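Local coordinates for peptidase M16 domain protein (Alicyclobacillus acidocaldarius subsp. acidocaldarius DSM 446, PDB 4XEA) that is a putative metallopeptidase of family M16, probably cleaving peptide bonds at a metal site that holds nickel in this crystal, at residues Y32-A36 against L112-Q117; L63-F68 against H94-Y98. All blocks are in the same frame, centred on the assembly; numbering follows the deposited sequence.

Contact 1: residues Y32-A36 against L112-Q117; sequences YAMFA and LLDFVQ. With NA (sodium ion), chain B.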
ATOM      1  N   TYR A  32      -8.322  15.403   0.843  1.00 52.02           N
ATOM      2  CA  TYR A  32      -8.876  14.109   1.191  1.00 49.78           C
ATOM      3  C   TYR A  32      -9.968  14.405   2.214  1.00 48.54           C
ATOM      4  O   TYR A  32      -9.758  15.154   3.189  1.00 48.87           O
ATOM      5  CB  TYR A  32      -7.765  13.198   1.741  1.00 49.00           C
ATOM      6  CG  TYR A  32      -8.140  11.733   2.044  1.00 47.86           C
ATOM      7  CD1 TYR A  32      -8.925  11.397   3.163  1.00 47.81           C
ATOM      8  CD2 TYR A  32      -7.676  10.686   1.253  1.00 50.17           C
ATOM      9  CE1 TYR A  32      -9.258  10.057   3.451  1.00 47.36           C
ATOM     10  CE2 TYR A  32      -8.003   9.331   1.547  1.00 49.01           C
ATOM     11  CZ  TYR A  32      -8.788   9.042   2.649  1.00 50.32           C
ATOM     12  OH  TYR A  32      -9.138   7.736   2.948  1.00 52.72           O
ATOM     13  N   ALA A  33     -11.159  13.882   1.954  1.00 47.94           N
ATOM     14  CA  ALA A  33     -12.339  14.223   2.749  1.00 47.64           C
ATOM     15  C   ALA A  33     -13.061  12.928   3.150  1.00 46.87           C
ATOM     16  O   ALA A  33     -13.225  12.035   2.316  1.00 46.95           O
ATOM     17  CB  ALA A  33     -13.255  15.102   1.900  1.00 49.84           C
HETATM   18  N   MSE A  34     -13.547  12.847   4.394  1.00 45.84           N
HETATM   19  CA  MSE A  34     -14.275  11.663   4.830  1.00 44.49           C
HETATM   20  C   MSE A  34     -15.493  12.079   5.670  1.00 43.51           C
HETATM   21  O   MSE A  34     -15.363  12.924   6.571  1.00 43.11           O
HETATM   22  CB  MSE A  34     -13.352  10.742   5.644  1.00 43.54           C
HETATM   23  CG  MSE A  34     -14.049   9.489   6.284  1.00 44.21           C
HETATM   24 SE   MSE A  34     -12.838   8.199   7.134  0.84 47.59          SE
HETATM   25  CE  MSE A  34     -11.984   7.387   5.570  1.00 43.65           C
ATOM     26  N   PHE A  35     -16.653  11.513   5.313  1.00 41.87           N
ATOM     27  CA  PHE A  35     -17.919  11.695   6.012  1.00 43.19           C
ATOM     28  C   PHE A  35     -18.302  10.310   6.579  1.00 41.82           C
ATOM     29  O   PHE A  35     -18.518   9.380   5.807  1.00 43.57           O
ATOM     30  CB  PHE A  35     -18.961  12.192   4.981  1.00 44.38           C
ATOM     31  CG  PHE A  35     -20.267  12.702   5.560  1.00 44.68           C
ATOM     32  CD1 PHE A  35     -20.383  13.159   6.860  1.00 46.66           C
ATOM     33  CD2 PHE A  35     -21.371  12.813   4.724  1.00 49.38           C
ATOM     34  CE1 PHE A  35     -21.609  13.645   7.348  1.00 47.28           C
ATOM     35  CE2 PHE A  35     -22.595  13.318   5.197  1.00 49.41           C
ATOM     36  CZ  PHE A  35     -22.704  13.718   6.512  1.00 48.67           C
ATOM     37  N   ALA A  36     -18.324  10.157   7.903  1.00 41.50           N
ATOM     38  CA  ALA A  36     -18.537   8.846   8.531  1.00 38.88           C
ATOM     39  C   ALA A  36     -19.605   8.858   9.557  1.00 38.72           C
ATOM     40  O   ALA A  36     -19.854   9.905  10.186  1.00 39.99           O
ATOM     41  CB  ALA A  36     -17.249   8.324   9.144  1.00 36.33           C
ATOM     42  N   LEU A 112     -20.470  14.952  -1.721  1.00 57.30           N
ATOM     43  CA  LEU A 112     -20.263  14.006  -0.610  1.00 54.80           C
ATOM     44  C   LEU A 112     -21.416  14.137   0.394  1.00 54.15           C
ATOM     45  O   LEU A 112     -22.036  13.151   0.781  1.00 53.43           O
ATOM     46  CB  LEU A 112     -18.901  14.252   0.058  1.00 52.79           C
ATOM     47  CG  LEU A 112     -18.569  13.332   1.245  1.00 50.20           C
ATOM     48  CD1 LEU A 112     -18.562  11.877   0.829  1.00 44.06           C
ATOM     49  CD2 LEU A 112     -17.262  13.757   1.864  1.00 48.97           C
ATOM     50  N   LEU A 113     -21.709  15.362   0.807  1.00 55.55           N
ATOM     51  CA  LEU A 113     -22.816  15.567   1.752  1.00 54.86           C
ATOM     52  C   LEU A 113     -24.109  15.068   1.125  1.00 55.63           C
ATOM     53  O   LEU A 113     -24.843  14.305   1.743  1.00 55.43           O
ATOM     54  CB  LEU A 113     -22.949  17.033   2.161  1.00 56.42           C
ATOM     55  CG  LEU A 113     -21.821  17.589   3.029  1.00 56.25           C
ATOM     56  CD1 LEU A 113     -21.870  19.122   3.069  1.00 61.11           C
ATOM     57  CD2 LEU A 113     -21.863  16.973   4.446  1.00 56.06           C
ATOM     58  N   ASP A 114     -24.382  15.505  -0.102  1.00 58.40           N
ATOM     59  CA  ASP A 114     -25.644  15.183  -0.796  1.00 59.61           C
ATOM     60  C   ASP A 114     -25.907  13.680  -0.942  1.00 58.69           C
ATOM     61  O   ASP A 114     -27.002  13.207  -0.629  1.00 59.25           O
ATOM     62  CB  ASP A 114     -25.678  15.859  -2.171  1.00 63.22           C
ATOM     63  CG  ASP A 114     -25.812  17.371  -2.078  1.00 63.75           C
ATOM     64  OD1 ASP A 114     -26.091  17.916  -0.970  1.00 62.25           O
ATOM     65  OD2 ASP A 114     -25.660  18.003  -3.125  1.00 67.43           O
ATOM     66  N   PHE A 115     -24.917  12.903  -1.380  1.00 56.75           N
ATOM     67  CA  PHE A 115     -25.203  11.478  -1.654  1.00 55.69           C
ATOM     68  C   PHE A 115     -25.285  10.610  -0.379  1.00 52.62           C
ATOM     69  O   PHE A 115     -25.897   9.543  -0.380  1.00 50.51           O
ATOM     70  CB  PHE A 115     -24.261  10.899  -2.739  1.00 56.64           C
ATOM     71  CG  PHE A 115     -23.077  10.087  -2.222  1.00 55.53           C
ATOM     72  CD1 PHE A 115     -23.214   8.742  -1.924  1.00 55.33           C
ATOM     73  CD2 PHE A 115     -21.808  10.660  -2.122  1.00 56.58           C
ATOM     74  CE1 PHE A 115     -22.107   7.974  -1.488  1.00 52.80           C
ATOM     75  CE2 PHE A 115     -20.715   9.925  -1.688  1.00 54.32           C
ATOM     76  CZ  PHE A 115     -20.861   8.573  -1.365  1.00 52.52           C
ATOM     77  N   VAL A 116     -24.694  11.074   0.708  1.00 50.69           N
ATOM     78  CA  VAL A 116     -24.779  10.357   1.975  1.00 48.19           C
ATOM     79  C   VAL A 116     -26.061  10.748   2.744  1.00 49.90           C
ATOM     80  O   VAL A 116     -26.574   9.937   3.525  1.00 48.26           O
ATOM     81  CB  VAL A 116     -23.508  10.602   2.792  1.00 46.55           C
ATOM     82  CG1 VAL A 116     -23.574   9.937   4.178  1.00 47.25           C
ATOM     83  CG2 VAL A 116     -22.258  10.071   1.985  1.00 44.84           C
ATOM     84  N   GLN A 117     -26.582  11.962   2.504  1.00 51.99           N
ATOM     85  CA  GLN A 117     -27.772  12.472   3.223  1.00 53.66           C
ATOM     86  C   GLN A 117     -29.112  12.187   2.542  1.00 56.70           C
ATOM     87  O   GLN A 117     -30.156  12.636   3.021  1.00 57.58           O
ATOM     88  CB  GLN A 117     -27.612  13.973   3.545  1.00 55.07           C
ATOM     89  CG  GLN A 117     -26.582  14.196   4.641  1.00 53.69           C
ATOM     90  CD  GLN A 117     -26.302  15.631   4.983  1.00 56.85           C
ATOM     91  OE1 GLN A 117     -26.318  16.574   4.116  1.00 54.21           O
ATOM     92  NE2 GLN A 117     -26.020  15.837   6.264  1.00 50.97           N
TER
HETATM   93 NA    NA B 501     -27.321   8.307  -1.326  1.00 49.58          NA
HETATM   94  O   HOH W   1     -27.839   9.349  -3.322  1.00 59.95           O
HETATM   95  O   HOH W   2     -28.660   6.318  -2.158  1.00 57.42           O
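Phe35 fills the space between strand 31-37 and the end of helix 105-116, a worked example of how one aromatic side chain can couple a helix to the sheet it packs on. The contact that engages the ring's face is a CH-pi one: Leu113 CD2 sits 4.1 Å from the centroid of the Phe35 ring and 22° off its normal, displaced toward the rim, with the two side chains meeting at about a right angle.

The other apolar contacts reach Phe35 from several directions. Val116 lies obliquely to the ring, its CB 3.6 Å from Phe35 CD2, and the two side chains slide past each other in opposite senses. Nearer the backbone, Leu112 CD2 is 3.9 Å from Phe35 CB and 4.2 Å from Ala33 CB, so one methyl bridges two residues of the strand that face the helix. Phe35 has CG anti to the backbone N (chi1 -168°), which carries the ring out from the strand to Leu113 and Val116.

The polar approach is an edge one. Gln117 NE2 lies near the plane of the Phe35 ring, 3.9 Å from Phe35 CZ, with amide and ring nearly perpendicular, while Gln117 OE1 is held by Gln215 and Lys218. With an alanine in place of Phe35, Leu113 and Val116 would probably lose their shared aromatic partner and a gap would open between strand and helix.

Just beyond this interface, the carbonyl O of Phe115 binds the sodium ion at 2.1 Å. Segments 32-36 and 112-116 run in nearly the same direction, their axes 26° apart, as in the alpha/beta architecture of M16 domains. Strands 194-200 and 95-101 border strand 31-37, with Met194, Leu196 and Tyr97 adding to the buried core, while helix 367-379 covers the strand's other face through Met34 and Ala36.

Contact 2: residues L63-F68 against H94-Y98; sequences LEHKMF and HTAYY. With NA (sodium ion), chain B; NI (nickel (II) ion), chain C.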
ATOM      1  N   LEU A  63     -26.375  -0.811   3.451  1.00 48.62           N
ATOM      2  CA  LEU A  63     -26.552   0.641   3.260  1.00 48.91           C
ATOM      3  C   LEU A  63     -25.344   1.245   2.517  1.00 49.43           C
ATOM      4  O   LEU A  63     -25.513   2.082   1.628  1.00 49.81           O
ATOM      5  CB  LEU A  63     -26.772   1.363   4.590  1.00 45.80           C
ATOM      6  CG  LEU A  63     -28.085   1.083   5.324  1.00 45.78           C
ATOM      7  CD1 LEU A  63     -28.059   1.812   6.655  1.00 45.54           C
ATOM      8  CD2 LEU A  63     -29.319   1.540   4.441  1.00 48.05           C
ATOM      9  N   GLU A  64     -24.140   0.761   2.835  1.00 48.30           N
ATOM     10  CA  GLU A  64     -22.940   1.238   2.143  1.00 48.96           C
ATOM     11  C   GLU A  64     -23.045   0.994   0.669  1.00 51.27           C
ATOM     12  O   GLU A  64     -22.717   1.875  -0.131  1.00 52.97           O
ATOM     13  CB  GLU A  64     -21.664   0.593   2.715  1.00 47.74           C
ATOM     14  CG  GLU A  64     -20.364   1.057   2.023  1.00 50.92           C
ATOM     15  CD  GLU A  64     -19.406  -0.107   1.776  1.00 51.45           C
ATOM     16  OE1 GLU A  64     -19.057  -0.816   2.732  1.00 50.38           O
ATOM     17  OE2 GLU A  64     -19.052  -0.347   0.621  1.00 56.01           O
ATOM     18  N   HIS A  65     -23.481  -0.203   0.287  1.00 52.17           N
ATOM     19  CA  HIS A  65     -23.606  -0.521  -1.103  1.00 55.50           C
ATOM     20  C   HIS A  65     -24.641   0.386  -1.786  1.00 56.95           C
ATOM     21  O   HIS A  65     -24.452   0.803  -2.925  1.00 58.30           O
ATOM     22  CB  HIS A  65     -24.044  -1.975  -1.286  1.00 57.17           C
ATOM     23  CG  HIS A  65     -22.912  -2.923  -1.454  1.00 59.74           C
ATOM     24  ND1 HIS A  65     -22.740  -3.673  -2.598  1.00 63.92           N
ATOM     25  CD2 HIS A  65     -21.878  -3.231  -0.636  1.00 59.42           C
ATOM     26  CE1 HIS A  65     -21.653  -4.416  -2.469  1.00 64.19           C
ATOM     27  NE2 HIS A  65     -21.118  -4.170  -1.289  1.00 61.09           N
ATOM     28  N   LYS A  66     -25.739   0.649  -1.088  1.00 55.82           N
ATOM     29  CA  LYS A  66     -26.886   1.323  -1.686  1.00 58.36           C
ATOM     30  C   LYS A  66     -26.794   2.840  -1.590  1.00 57.96           C
ATOM     31  O   LYS A  66     -27.569   3.560  -2.229  1.00 59.58           O
ATOM     32  CB  LYS A  66     -28.177   0.790  -1.047  1.00 59.47           C
ATOM     33  CG  LYS A  66     -28.609  -0.630  -1.561  1.00 62.13           C
ATOM     34  CD  LYS A  66     -28.454  -0.852  -3.078  1.00 66.93           C
ATOM     35  CE  LYS A  66     -29.230   0.144  -3.978  1.00 70.45           C
ATOM     36  NZ  LYS A  66     -28.818   0.063  -5.429  1.00 73.00           N
HETATM   37  N   MSE A  67     -25.819   3.325  -0.826  1.00 55.52           N
HETATM   38  CA  MSE A  67     -25.645   4.763  -0.644  1.00 55.63           C
HETATM   39  C   MSE A  67     -25.328   5.469  -1.953  1.00 57.82           C
HETATM   40  O   MSE A  67     -25.676   6.643  -2.111  1.00 59.04           O
HETATM   41  CB  MSE A  67     -24.532   5.077   0.367  1.00 53.20           C
HETATM   42  CG  MSE A  67     -24.597   6.477   0.947  1.00 53.03           C
HETATM   43 SE   MSE A  67     -26.327   6.750   1.895  0.85 61.45          SE
HETATM   44  CE  MSE A  67     -26.287   5.153   3.007  1.00 51.86           C
ATOM     45  N   PHE A  68     -24.691   4.767  -2.890  1.00 57.93           N
ATOM     46  CA  PHE A  68     -24.270   5.373  -4.132  1.00 60.61           C
ATOM     47  C   PHE A  68     -25.396   5.477  -5.169  1.00 64.11           C
ATOM     48  O   PHE A  68     -25.253   6.203  -6.135  1.00 66.16           O
ATOM     49  CB  PHE A  68     -23.061   4.619  -4.683  1.00 60.92           C
ATOM     50  CG  PHE A  68     -21.839   4.781  -3.828  1.00 56.98           C
ATOM     51  CD1 PHE A  68     -20.967   5.840  -4.043  1.00 57.49           C
ATOM     52  CD2 PHE A  68     -21.602   3.922  -2.774  1.00 58.87           C
ATOM     53  CE1 PHE A  68     -19.828   6.022  -3.235  1.00 57.06           C
ATOM     54  CE2 PHE A  68     -20.473   4.087  -1.940  1.00 57.08           C
ATOM     55  CZ  PHE A  68     -19.574   5.135  -2.190  1.00 56.84           C
ATOM     56  N   HIS A  94     -18.059   1.651  12.464  1.00 38.44           N
ATOM     57  CA  HIS A  94     -18.395   2.826  11.657  1.00 37.73           C
ATOM     58  C   HIS A  94     -18.454   2.457  10.179  1.00 38.49           C
ATOM     59  O   HIS A  94     -17.970   1.384   9.750  1.00 38.19           O
ATOM     60  CB  HIS A  94     -17.429   4.014  11.937  1.00 38.48           C
ATOM     61  CG  HIS A  94     -16.032   3.826  11.413  1.00 39.34           C
ATOM     62  ND1 HIS A  94     -15.015   3.261  12.164  1.00 45.97           N
ATOM     63  CD2 HIS A  94     -15.480   4.141  10.214  1.00 40.47           C
ATOM     64  CE1 HIS A  94     -13.899   3.238  11.440  1.00 46.87           C
ATOM     65  NE2 HIS A  94     -14.152   3.789  10.263  1.00 41.70           N
ATOM     66  N   THR A  95     -19.138   3.323   9.424  1.00 38.73           N
ATOM     67  CA  THR A  95     -19.178   3.292   7.973  1.00 39.96           C
ATOM     68  C   THR A  95     -18.675   4.647   7.486  1.00 40.07           C
ATOM     69  O   THR A  95     -19.073   5.709   8.019  1.00 40.04           O
ATOM     70  CB  THR A  95     -20.627   3.073   7.429  1.00 40.87           C
ATOM     71  OG1 THR A  95     -21.280   2.005   8.132  1.00 39.83           O
ATOM     72  CG2 THR A  95     -20.605   2.746   5.941  1.00 40.82           C
ATOM     73  N   ALA A  96     -17.781   4.602   6.496  1.00 39.89           N
ATOM     74  CA  ALA A  96     -17.095   5.790   5.984  1.00 40.47           C
ATOM     75  C   ALA A  96     -17.233   5.942   4.464  1.00 41.42           C
ATOM     76  O   ALA A  96     -17.133   4.950   3.718  1.00 40.84           O
ATOM     77  CB  ALA A  96     -15.614   5.748   6.345  1.00 39.52           C
ATOM     78  N   TYR A  97     -17.445   7.206   4.054  1.00 42.93           N
ATOM     79  CA  TYR A  97     -17.510   7.668   2.666  1.00 43.09           C
ATOM     80  C   TYR A  97     -16.440   8.743   2.455  1.00 44.47           C
ATOM     81  O   TYR A  97     -16.320   9.693   3.250  1.00 43.00           O
ATOM     82  CB  TYR A  97     -18.918   8.211   2.357  1.00 44.57           C
ATOM     83  CG  TYR A  97     -20.009   7.194   2.685  1.00 43.48           C
ATOM     84  CD1 TYR A  97     -20.437   6.290   1.721  1.00 43.84           C
ATOM     85  CD2 TYR A  97     -20.529   7.070   3.982  1.00 45.49           C
ATOM     86  CE1 TYR A  97     -21.360   5.326   1.995  1.00 44.54           C
ATOM     87  CE2 TYR A  97     -21.497   6.089   4.277  1.00 43.55           C
ATOM     88  CZ  TYR A  97     -21.897   5.219   3.278  1.00 44.34           C
ATOM     89  OH  TYR A  97     -22.836   4.246   3.525  1.00 43.92           O
ATOM     90  N   TYR A  98     -15.622   8.604   1.398  1.00 44.83           N
ATOM     91  CA  TYR A  98     -14.476   9.502   1.277  1.00 46.17           C
ATOM     92  C   TYR A  98     -14.078   9.738  -0.162  1.00 48.25           C
ATOM     93  O   TYR A  98     -14.337   8.885  -1.010  1.00 48.98           O
ATOM     94  CB  TYR A  98     -13.310   8.947   2.078  1.00 45.33           C
ATOM     95  CG  TYR A  98     -12.817   7.568   1.652  1.00 48.46           C
ATOM     96  CD1 TYR A  98     -11.738   7.441   0.798  1.00 51.70           C
ATOM     97  CD2 TYR A  98     -13.425   6.396   2.125  1.00 51.21           C
ATOM     98  CE1 TYR A  98     -11.265   6.183   0.398  1.00 55.94           C
ATOM     99  CE2 TYR A  98     -12.947   5.126   1.749  1.00 50.83           C
ATOM    100  CZ  TYR A  98     -11.871   5.039   0.893  1.00 54.39           C
ATOM    101  OH  TYR A  98     -11.420   3.815   0.478  1.00 58.51           O
TER
HETATM  102 NA    NA B 501     -27.321   8.307  -1.326  1.00 49.58          NA
HETATM  103 NI    NI C 502     -19.391  -4.862  -0.103  1.00 73.10          NI
HETATM  104  O   HOH W   2     -28.660   6.318  -2.158  1.00 57.42           O
HETATM  105  O   HOH W   1     -27.839   9.349  -3.322  1.00 59.95           O
HETATM  106  O   HOH W   3     -17.880  -4.243  -1.916  1.00 66.69           O
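Thr95 meets the helix through its methyl, CG2 lying 4.0 Å from Glu64 CB, while its hydroxyl OG1 turns to a different partner, the backbone O of Tyr39. The residue thus divides its two branches between an apolar neighbour and a polar one. Glu64 leads its carboxylate away from the strand, where OE1 is hydrogen-bonded to Thr90.

Two residues on, Tyr97 carries most of the contact. Its OH reaches the helix backbone, 3.3 Å from Glu64 CA, but the hydrogen bond of this hydroxyl is made with Tyr189 OH, leaving van der Waals contact as its link to the helix. Selenomethionine Met67 crosses the phenol at about a right angle, with Met67 CB and CG each 3.6 Å from Tyr97 CE1. Successive bends in its chain (chi2 60°, chi3 51°) curl the tip back, bringing Met67 CE within 3.6 Å of Tyr97 OH. Phe68 completes the grip, its CZ near the plane of the Tyr97 ring at the CD1 edge; Phe68 itself stacks on Phe76.

Residues 63-68 also serve two metals. Met67 O binds the sodium ion at 2.5 Å. Water 2, another ligand of that ion, donates a hydrogen bond to Lys66 O. His65 faces away from the strand and holds nickel through NE2 at 2.2 Å, its ND1 being hydrogen-bonded to Glu129, a second-shell partner that would help fix the imidazole's rotation. His61 and Glu136 belong to the same nickel site. The spacing of His61, Glu64 and His65 matches the inverted zinc-binding motif HxxEH of M16 peptidases, here carried on a helix seated against the sheet containing strand 95-101 by Thr95 and Tyr97.

How the contacts relate
From the N terminus, strand 31-37 supplies the first half of contact 1 and waits for its partner until helix 105-116. Within that long loop, helix 59-66 and strand 95-101 close the shorter loop of contact 2, so the second contact is nested inside the first. The strands involved are antiparallel neighbours in one sheet, joined by a probable hydrogen bond from Phe35 N to Tyr97 O at 2.8 Å. Segments 63-68 and 112-117 also meet, with Phe115 packing on Phe68, and Met67 O and Phe115 O share the sodium ion, which Ser118 O also binds. Sheet, metal-bearing helix and helix 105-116 are thereby tied into one unit.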